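Local coordinates for discoidin-2 (Dictyostelium discoideum, PDB 2VM9), which binds galactose and N-acetylgalactosamine as a trimeric, calcium-containing lectin and may take part in forming the spore coat, at residues A65-D68 and S69-F73; R94-L97 and D98-N101; E104-N107 and G108-I111. All coordinates share one frame; numbering follows the deposited sequence.

Contact 1: A65-D68 and S69-F73; sequences AGSD and SVKHF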
ATOM      1  N   ALA A  65       7.045  14.967  -6.212  1.00  5.43           N
ATOM      2  CA  ALA A  65       7.454  13.646  -5.719  1.00  6.23           C
ATOM      3  C   ALA A  65       6.216  12.947  -5.193  1.00  7.33           C
ATOM      4  O   ALA A  65       5.469  13.531  -4.393  1.00  8.02           O
ATOM      5  CB  ALA A  65       8.476  13.805  -4.636  1.00  5.71           C
ATOM      6  N   GLY A  66       5.968  11.718  -5.645  1.00  6.73           N
ATOM      7  CA  GLY A  66       4.734  11.074  -5.245  1.00  7.06           C
ATOM      8  C   GLY A  66       4.822   9.570  -5.107  1.00  7.34           C
ATOM      9  O   GLY A  66       5.731   8.921  -5.663  1.00  6.52           O
ATOM     10  N   SER A  67       3.862   9.033  -4.363  1.00  7.66           N
ATOM     11  CA  SER A  67       3.561   7.612  -4.370  1.00  9.03           C
ATOM     12  C   SER A  67       2.206   7.437  -3.673  1.00  9.13           C
ATOM     13  O   SER A  67       1.692   8.378  -3.067  1.00  9.25           O
ATOM     14  CB  SER A  67       4.672   6.814  -3.680  1.00  8.50           C
ATOM     15  OG  SER A  67       4.556   6.881  -2.268  1.00  9.30           O
ATOM     16  N   ASP A  68       1.628   6.234  -3.774  1.00 10.50           N
ATOM     17  CA  ASP A  68       0.315   5.934  -3.147  1.00 11.51           C
ATOM     18  C   ASP A  68       0.252   5.984  -1.633  1.00 12.15           C
ATOM     19  O   ASP A  68      -0.838   6.115  -1.066  1.00 12.61           O
ATOM     20  CB  ASP A  68      -0.105   4.505  -3.504  0.50 11.66           C
ATOM     21  CG  ASP A  68      -0.291   4.319  -4.958  0.50 13.95           C
ATOM     22  OD1 ASP A  68      -0.823   5.252  -5.582  0.50 15.95           O
ATOM     23  OD2 ASP A  68       0.098   3.241  -5.475  0.50 18.06           O
ATOM     24  N   SER A  69       1.386   5.798  -0.972  1.00 11.82           N
ATOM     25  CA  SER A  69       1.371   5.663   0.484  1.00 12.41           C
ATOM     26  C   SER A  69       1.232   7.026   1.136  1.00 11.97           C
ATOM     27  O   SER A  69       1.685   8.043   0.595  1.00 11.23           O
ATOM     28  CB  SER A  69       2.625   4.972   0.984  1.00 12.97           C
ATOM     29  OG  SER A  69       3.757   5.742   0.649  1.00 16.96           O
ATOM     30  N   VAL A  70       0.579   7.049   2.282  1.00 11.71           N
ATOM     31  CA  VAL A  70       0.532   8.265   3.079  1.00 12.43           C
ATOM     32  C   VAL A  70       1.881   8.367   3.766  1.00 12.87           C
ATOM     33  O   VAL A  70       2.271   7.481   4.525  1.00 13.66           O
ATOM     34  CB  VAL A  70      -0.585   8.229   4.143  1.00 12.88           C
ATOM     35  CG1 VAL A  70      -0.462   9.442   5.057  1.00 13.02           C
ATOM     36  CG2 VAL A  70      -1.967   8.157   3.471  1.00 13.74           C
ATOM     37  N   LYS A  71       2.615   9.432   3.469  1.00 12.02           N
ATOM     38  CA  LYS A  71       3.924   9.645   4.085  1.00 11.37           C
ATOM     39  C   LYS A  71       3.780  10.728   5.133  1.00  9.86           C
ATOM     40  O   LYS A  71       2.926  11.603   5.020  1.00  9.48           O
ATOM     41  CB  LYS A  71       4.952  10.038   3.045  1.00 11.67           C
ATOM     42  CG  LYS A  71       5.315   8.807   2.188  1.00 14.38           C
ATOM     43  CD  LYS A  71       5.636   9.079   0.765  1.00 15.86           C
ATOM     44  CE  LYS A  71       4.575   9.861   0.016  1.00 10.41           C
ATOM     45  NZ  LYS A  71       3.753   9.024  -0.894  1.00  7.41           N
ATOM     46  N   HIS A  72       4.613  10.640   6.159  1.00  9.95           N
ATOM     47  CA  HIS A  72       4.737  11.684   7.152  1.00 10.34           C
ATOM     48  C   HIS A  72       6.116  12.288   6.947  1.00  9.48           C
ATOM     49  O   HIS A  72       7.116  11.738   7.431  1.00  9.22           O
ATOM     50  CB  HIS A  72       4.585  11.089   8.554  1.00 11.76           C
ATOM     51  CG  HIS A  72       3.176  10.691   8.868  1.00 15.11           C
ATOM     52  ND1 HIS A  72       2.657   9.466   8.523  1.00 19.52           N
ATOM     53  CD2 HIS A  72       2.161  11.386   9.435  1.00 20.51           C
ATOM     54  CE1 HIS A  72       1.389   9.405   8.891  1.00 19.40           C
ATOM     55  NE2 HIS A  72       1.061  10.561   9.439  1.00 21.57           N
ATOM     56  N   PHE A  73       6.170  13.387   6.189  1.00  9.20           N
ATOM     57  CA  PHE A  73       7.444  14.011   5.880  1.00  8.49           C
ATOM     58  C   PHE A  73       7.922  14.840   7.051  1.00  9.04           C
ATOM     59  O   PHE A  73       7.199  15.736   7.504  1.00 10.77           O
ATOM     60  CB  PHE A  73       7.319  14.902   4.649  1.00  8.46           C
ATOM     61  CG  PHE A  73       7.134  14.130   3.360  1.00  7.32           C
ATOM     62  CD1 PHE A  73       8.182  13.386   2.828  1.00  5.59           C
ATOM     63  CD2 PHE A  73       5.922  14.175   2.676  1.00  8.47           C
ATOM     64  CE1 PHE A  73       8.007  12.672   1.592  1.00  6.53           C
ATOM     65  CE2 PHE A  73       5.722  13.494   1.454  1.00  7.21           C
ATOM     66  CZ  PHE A  73       6.779  12.725   0.918  1.00  6.55           C
TER
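Lys71 bends back across the inside of the corner at Asp68 and Ser69 and lays its ammonium end against Ser67, NZ donating to Ser67 OG at 2.7 Å. The chain gets there by bending at chi2, chi3 and chi4. On the way, Lys71 CB rests 3.8 Å above one face of the Phe73 ring, toward its rim. NZ also donates to Ser69 O at 2.7 Å, tilted 21° from that carbonyl's plane, and a third bond goes to Arg132 O. One ammonium group ties together both sides of the corner and Arg132, the link between strands 121-131 and 133-142. Ser67 OG and Ser69 OG come within 3.2 Å of each other, Ser69 with chi1 62°, which turns its hydroxyl toward Ser67. Both hydroxyls bond to OD2 of Asp68 of the third subunit, while Asp68 of this chain reaches the same two serines of the second subunit. The corner carries the chain from one sheet of the beta-sandwich, strand 63-67, into the other, strand 70-79. The buried ammonium is satisfied by three oxygens, and its charge probably polarises Ser67 OG and favours the carboxylate brought in from the third subunit at the trimer interface.

Contact 2: R94-L97 and D98-N101; sequences RYTL and DNVN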
ATOM      1  N   ARG A  94       4.277  22.714  -1.865  0.50  8.13           N
ATOM      2  CA  ARG A  94       2.869  22.363  -1.962  0.50  8.20           C
ATOM      3  C   ARG A  94       2.759  20.877  -1.679  0.50  8.15           C
ATOM      4  O   ARG A  94       3.708  20.112  -1.908  0.50  7.68           O
ATOM      5  CB  ARG A  94       2.346  22.628  -3.378  0.50  8.24           C
ATOM      6  CG  ARG A  94       2.744  23.962  -3.969  0.50  9.79           C
ATOM      7  CD  ARG A  94       1.944  24.232  -5.235  0.50  8.97           C
ATOM      8  NE  ARG A  94       0.542  24.499  -4.921  0.50 11.47           N
ATOM      9  CZ  ARG A  94      -0.501  23.882  -5.470  0.50 12.05           C
ATOM     10  NH1 ARG A  94      -0.346  22.938  -6.409  0.50 13.11           N
ATOM     11  NH2 ARG A  94      -1.712  24.240  -5.088  0.50 13.07           N
ATOM     12  N   TYR A  95       1.605  20.446  -1.195  1.00  8.38           N
ATOM     13  CA  TYR A  95       1.405  19.013  -1.025  1.00  8.27           C
ATOM     14  C   TYR A  95      -0.051  18.655  -1.100  1.00  8.35           C
ATOM     15  O   TYR A  95      -0.922  19.534  -1.084  1.00  8.01           O
ATOM     16  CB  TYR A  95       2.047  18.505   0.274  1.00  9.04           C
ATOM     17  CG  TYR A  95       1.456  19.106   1.513  1.00 10.11           C
ATOM     18  CD1 TYR A  95       0.350  18.521   2.131  1.00 11.93           C
ATOM     19  CD2 TYR A  95       2.000  20.268   2.073  1.00 11.75           C
ATOM     20  CE1 TYR A  95      -0.185  19.064   3.293  1.00 13.19           C
ATOM     21  CE2 TYR A  95       1.456  20.831   3.229  1.00 13.87           C
ATOM     22  CZ  TYR A  95       0.378  20.213   3.830  1.00 12.83           C
ATOM     23  OH  TYR A  95      -0.174  20.769   4.959  1.00 14.96           O
ATOM     24  N   THR A  96      -0.289  17.351  -1.181  1.00  8.10           N
ATOM     25  CA  THR A  96      -1.641  16.819  -1.242  1.00  7.75           C
ATOM     26  C   THR A  96      -1.688  15.490  -0.527  1.00  8.30           C
ATOM     27  O   THR A  96      -0.797  14.640  -0.645  1.00  7.51           O
ATOM     28  CB  THR A  96      -2.153  16.652  -2.712  1.00  8.21           C
ATOM     29  OG1 THR A  96      -3.519  16.189  -2.702  1.00  8.74           O
ATOM     30  CG2 THR A  96      -1.243  15.661  -3.498  1.00  9.08           C
ATOM     31  N   LEU A  97      -2.765  15.309   0.218  1.00  9.45           N
ATOM     32  CA  LEU A  97      -3.019  14.015   0.842  1.00 10.22           C
ATOM     33  C   LEU A  97      -3.884  13.130  -0.080  1.00 10.34           C
ATOM     34  O   LEU A  97      -3.595  11.937  -0.241  1.00 11.13           O
ATOM     35  CB  LEU A  97      -3.656  14.196   2.227  1.00 10.50           C
ATOM     36  CG  LEU A  97      -3.982  12.907   2.996  1.00 11.09           C
ATOM     37  CD1 LEU A  97      -2.762  11.991   3.209  1.00 12.71           C
ATOM     38  CD2 LEU A  97      -4.649  13.269   4.336  1.00 12.07           C
ATOM     39  N   ASP A  98      -4.907  13.706  -0.702  1.00 10.05           N
ATOM     40  CA  ASP A  98      -5.835  12.899  -1.524  1.00 11.36           C
ATOM     41  C   ASP A  98      -5.528  12.893  -3.030  1.00 11.36           C
ATOM     42  O   ASP A  98      -6.236  12.233  -3.814  1.00 10.98           O
ATOM     43  CB  ASP A  98      -7.290  13.341  -1.297  1.00 12.08           C
ATOM     44  CG  ASP A  98      -7.529  14.806  -1.652  1.00 13.46           C
ATOM     45  OD1 ASP A  98      -6.690  15.448  -2.345  1.00 12.20           O
ATOM     46  OD2 ASP A  98      -8.590  15.334  -1.236  1.00 17.15           O
ATOM     47  N   ASN A  99      -4.480  13.619  -3.431  1.00 10.42           N
ATOM     48  CA  ASN A  99      -4.108  13.746  -4.857  1.00 10.02           C
ATOM     49  C   ASN A  99      -5.172  14.428  -5.737  1.00 11.38           C
ATOM     50  O   ASN A  99      -5.184  14.275  -6.952  1.00 11.46           O
ATOM     51  CB  ASN A  99      -3.690  12.400  -5.452  1.00  9.95           C
ATOM     52  CG  ASN A  99      -2.436  11.857  -4.807  1.00  8.17           C
ATOM     53  OD1 ASN A  99      -2.455  10.790  -4.195  1.00  9.53           O
ATOM     54  ND2 ASN A  99      -1.338  12.593  -4.935  1.00  7.43           N
ATOM     55  N   VAL A 100      -6.044  15.198  -5.096  1.00 11.98           N
ATOM     56  CA  VAL A 100      -7.044  15.992  -5.779  1.00 13.16           C
ATOM     57  C   VAL A 100      -6.878  17.446  -5.310  1.00 13.55           C
ATOM     58  O   VAL A 100      -6.756  18.358  -6.120  1.00 14.73           O
ATOM     59  CB  VAL A 100      -8.467  15.487  -5.452  1.00 13.58           C
ATOM     60  CG1 VAL A 100      -9.520  16.457  -6.028  1.00 14.48           C
ATOM     61  CG2 VAL A 100      -8.674  14.031  -5.948  1.00 13.45           C
ATOM     62  N   ASN A 101      -6.863  17.631  -3.991  1.00 13.49           N
ATOM     63  CA  ASN A 101      -6.761  18.941  -3.363  1.00 13.86           C
ATOM     64  C   ASN A 101      -5.343  19.186  -2.869  1.00 12.84           C
ATOM     65  O   ASN A 101      -4.833  18.446  -2.026  1.00 12.17           O
ATOM     66  CB  ASN A 101      -7.756  19.043  -2.205  1.00 14.47           C
ATOM     67  CG  ASN A 101      -9.197  18.866  -2.674  1.00 17.49           C
ATOM     68  OD1 ASN A 101      -9.743  19.727  -3.378  1.00 20.15           O
ATOM     69  ND2 ASN A 101      -9.798  17.719  -2.340  1.00 18.66           N
TER
HETATM   70  O   HOH W   1      -5.227  16.755   0.324  1.00 11.53           O
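Thr96 OG1 sits among the backbone atoms of the turn that follows it, donating to Asn101 O at 2.7 Å and accepting a weak bond from Asn99 N at 2.8 Å. The donated bond meets the Asn101 carbonyl from above, 58° out of plane. With chi1 at -177°, OG1 lies opposite the backbone N and faces the turn, which leaves CG2 to pack across the side chain of Asn99, 3.4 Å from its ND2. The two side chains cross at about a right angle, and this is the tight, buried part of the contact. Asn99 ND2 is bonded in turn to Ser133 OG and to Asn13 of the second subunit.

The outer side is more exposed and polar, yet Asp98 is firmly held. Asp98 OD1 accepts from Val100 N, above the carboxylate plane, and from Asn101 N at 2.7 Å on the syn side, so the residue forms an Asx turn and an Asx motif together. Its OD2 takes the Asn101 amide, ND2 at 2.9 Å and again on the syn side, and two nearly in-plane bonds thus fix the carboxylate's rotation. The looser part is bridged by water 1, which accepts from Leu97 N and donates to Asn101 O, because these lie 4.4 Å apart, too far for a direct bond.

The turn links strand 87-96 to strand 102-112 at the edge of the five-stranded sheet. Strand 133-142 pairs with the other side of 87-96, Tyr95 reaches strand 121-131 of the facing sheet, and the second subunit packs on Leu97, Asn99 and Val100.

Contact 3: E104-N107 and G108-I111; sequences EYNN and GEII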
ATOM      1  N   GLU A 104      -0.808  24.740   0.060  1.00 15.31           N
ATOM      2  CA  GLU A 104       0.489  25.370   0.201  0.50 15.39           C
ATOM      3  C   GLU A 104       1.012  25.136   1.613  1.00 15.02           C
ATOM      4  O   GLU A 104       0.258  25.283   2.585  1.00 15.37           O
ATOM      5  CB  GLU A 104       0.374  26.872  -0.086  0.50 16.03           C
ATOM      6  CG  GLU A 104       0.263  27.214  -1.586  0.50 18.59           C
ATOM      7  CD  GLU A 104       0.745  28.623  -1.906  0.50 20.22           C
ATOM      8  OE1 GLU A 104       0.256  29.580  -1.283  0.50 22.02           O
ATOM      9  OE2 GLU A 104       1.610  28.772  -2.790  0.50 23.19           O
ATOM     10  N   TYR A 105       2.276  24.756   1.739  1.00 12.71           N
ATOM     11  CA  TYR A 105       2.863  24.571   3.048  1.00 12.42           C
ATOM     12  C   TYR A 105       2.950  25.917   3.799  1.00 12.74           C
ATOM     13  O   TYR A 105       3.430  26.903   3.259  1.00 11.33           O
ATOM     14  CB  TYR A 105       4.245  23.976   2.910  1.00 11.99           C
ATOM     15  CG  TYR A 105       5.049  24.006   4.181  1.00 13.05           C
ATOM     16  CD1 TYR A 105       4.735  23.153   5.246  1.00 14.09           C
ATOM     17  CD2 TYR A 105       6.131  24.892   4.319  1.00 13.59           C
ATOM     18  CE1 TYR A 105       5.480  23.178   6.429  1.00 16.09           C
ATOM     19  CE2 TYR A 105       6.896  24.912   5.489  1.00 16.18           C
ATOM     20  CZ  TYR A 105       6.551  24.064   6.542  1.00 15.23           C
ATOM     21  OH  TYR A 105       7.307  24.085   7.692  1.00 17.20           O
ATOM     22  N   ASN A 106       2.467  25.939   5.038  1.00 14.36           N
ATOM     23  CA  ASN A 106       2.581  27.128   5.892  1.00 15.62           C
ATOM     24  C   ASN A 106       2.121  28.408   5.207  1.00 16.37           C
ATOM     25  O   ASN A 106       2.846  29.419   5.183  1.00 16.51           O
ATOM     26  CB  ASN A 106       4.019  27.286   6.380  1.00 16.85           C
ATOM     27  CG  ASN A 106       4.116  28.210   7.567  1.00 20.52           C
ATOM     28  OD1 ASN A 106       3.135  28.385   8.311  1.00 23.15           O
ATOM     29  ND2 ASN A 106       5.287  28.820   7.755  1.00 23.55           N
ATOM     30  N   ASN A 107       0.938  28.340   4.595  1.00 17.58           N
ATOM     31  CA  ASN A 107       0.329  29.505   3.945  0.50 18.34           C
ATOM     32  C   ASN A 107       1.149  30.133   2.815  1.00 18.30           C
ATOM     33  O   ASN A 107       1.058  31.347   2.566  1.00 18.93           O
ATOM     34  CB  ASN A 107      -0.028  30.556   5.005  0.50 18.94           C
ATOM     35  CG  ASN A 107      -1.185  30.123   5.867  0.50 20.38           C
ATOM     36  OD1 ASN A 107      -1.074  30.071   7.092  0.50 22.92           O
ATOM     37  ND2 ASN A 107      -2.309  29.784   5.224  0.50 23.26           N
ATOM     38  N   GLY A 108       1.945  29.314   2.136  1.00 16.80           N
ATOM     39  CA  GLY A 108       2.731  29.784   1.006  1.00 15.33           C
ATOM     40  C   GLY A 108       4.040  30.412   1.434  1.00 14.70           C
ATOM     41  O   GLY A 108       4.623  31.194   0.677  1.00 14.57           O
ATOM     42  N   GLU A 109       4.521  30.021   2.615  1.00 13.92           N
ATOM     43  CA  GLU A 109       5.790  30.510   3.157  1.00 14.84           C
ATOM     44  C   GLU A 109       6.885  30.363   2.126  1.00 13.14           C
ATOM     45  O   GLU A 109       7.049  29.294   1.533  1.00 12.52           O
ATOM     46  CB  GLU A 109       6.201  29.743   4.424  1.00 14.03           C
ATOM     47  CG  GLU A 109       7.583  30.176   4.974  1.00 16.79           C
ATOM     48  CD  GLU A 109       8.134  29.284   6.085  1.00 17.87           C
ATOM     49  OE1 GLU A 109       7.473  28.291   6.480  1.00 20.15           O
ATOM     50  OE2 GLU A 109       9.262  29.581   6.562  1.00 21.06           O
ATOM     51  N   ILE A 110       7.644  31.438   1.910  1.00 12.44           N
ATOM     52  CA  ILE A 110       8.819  31.329   1.042  1.00 12.78           C
ATOM     53  C   ILE A 110       9.979  30.879   1.929  1.00 12.41           C
ATOM     54  O   ILE A 110      10.358  31.587   2.866  1.00 13.43           O
ATOM     55  CB  ILE A 110       9.100  32.655   0.288  1.00 12.92           C
ATOM     56  CG1 ILE A 110       7.928  32.955  -0.651  1.00 13.69           C
ATOM     57  CG2 ILE A 110      10.458  32.572  -0.496  1.00 12.82           C
ATOM     58  CD1 ILE A 110       8.024  34.241  -1.441  1.00 15.52           C
ATOM     59  N   ILE A 111      10.526  29.707   1.636  1.00 10.32           N
ATOM     60  CA  ILE A 111      11.607  29.114   2.423  1.00  9.49           C
ATOM     61  C   ILE A 111      12.944  29.567   1.878  1.00  9.23           C
ATOM     62  O   ILE A 111      13.191  29.495   0.671  1.00  7.99           O
ATOM     63  CB  ILE A 111      11.508  27.580   2.376  1.00  9.53           C
ATOM     64  CG1 ILE A 111      10.188  27.160   3.049  1.00 11.51           C
ATOM     65  CG2 ILE A 111      12.768  26.915   2.951  1.00  9.90           C
ATOM     66  CD1 ILE A 111       9.750  25.759   2.734  1.00 14.59           C
TER
HETATM   67  O   HOH W   2       5.532  26.973   1.212  1.00 10.15           O
HETATM   68  O   HOH W   3       9.015  25.998   7.962  1.00 34.49           O
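The Tyr105 ring carries Asn106 CB on one face, 3.7 Å above the plane and toward the rim, while waters 2 and 3 lie in plane at its edge. Ile111 CD1 approaches the ring obliquely, 4.0 Å from Tyr105 CD2, and the Glu109 chain runs alongside the tyrosine in the same direction, their ring and carboxylate planes 22° apart. The Asn106 amide and the Glu109 carboxylate, by contrast, stand 80° apart. Asn106 ND2 donates to Glu109 OE1 at 2.6 Å in a nearly straight bond. It leaves in the plane of the amide but reaches OE1 from above the carboxylate plane. Glu109 is extended, CG opposite its backbone N at chi1 176°, and this brings OE1 up to the Asn106 amide and beside Tyr105 CE2, from where water 3 links it to the hydroxyl. That water donates to Glu109 OE1 and lies 2.6 Å from Tyr105 OH.

Beneath these side chains the backbone makes a short left-handed helical turn that breaks strand 102-112. Gly108 N bonds to Tyr105 O at 3.0 Å, Glu109 N bonds to Asn106 O at 3.1 Å and more weakly to Tyr105 O, and water 2 lies between Tyr105 O and Glu109 O. Asn106, Asn107 and Gly108 all have positive phi.

On either side of the turn the strand pairs with strand 87-96, through Tyr105 and Ile111. The Tyr105 ring also meets Phe125 edge-to-face, so its inner side belongs to the sandwich interior. Chemically, the contact is a surface loop held by amide, carboxylate and water, with the bond to Asn106 probably helping to keep Glu109 ionised beside the tyrosine hydroxyl.

How the contacts relate
All three contacts are local turns of the beta-sandwich domain, taken in chain order. Contact 1 is the most central, a corner joining the two sheets, where a buried lysine holds the corner together and serines and an aspartate bond to neighbouring subunits. Contact 2 is partly buried and touches contact 1 through Val70 CG1 and Leu97 CD1, 3.9 Å apart; it too meets the second subunit, but relies on neutral side chains and one aspartate gripping backbone amides. Contact 3 lies at the surface, about 25 Å from the chain centre, touches no other subunit and leans on water. Contacts 2 and 3 share the hairpin of strands 87-96 and 102-112, where Tyr95 packs on Tyr105.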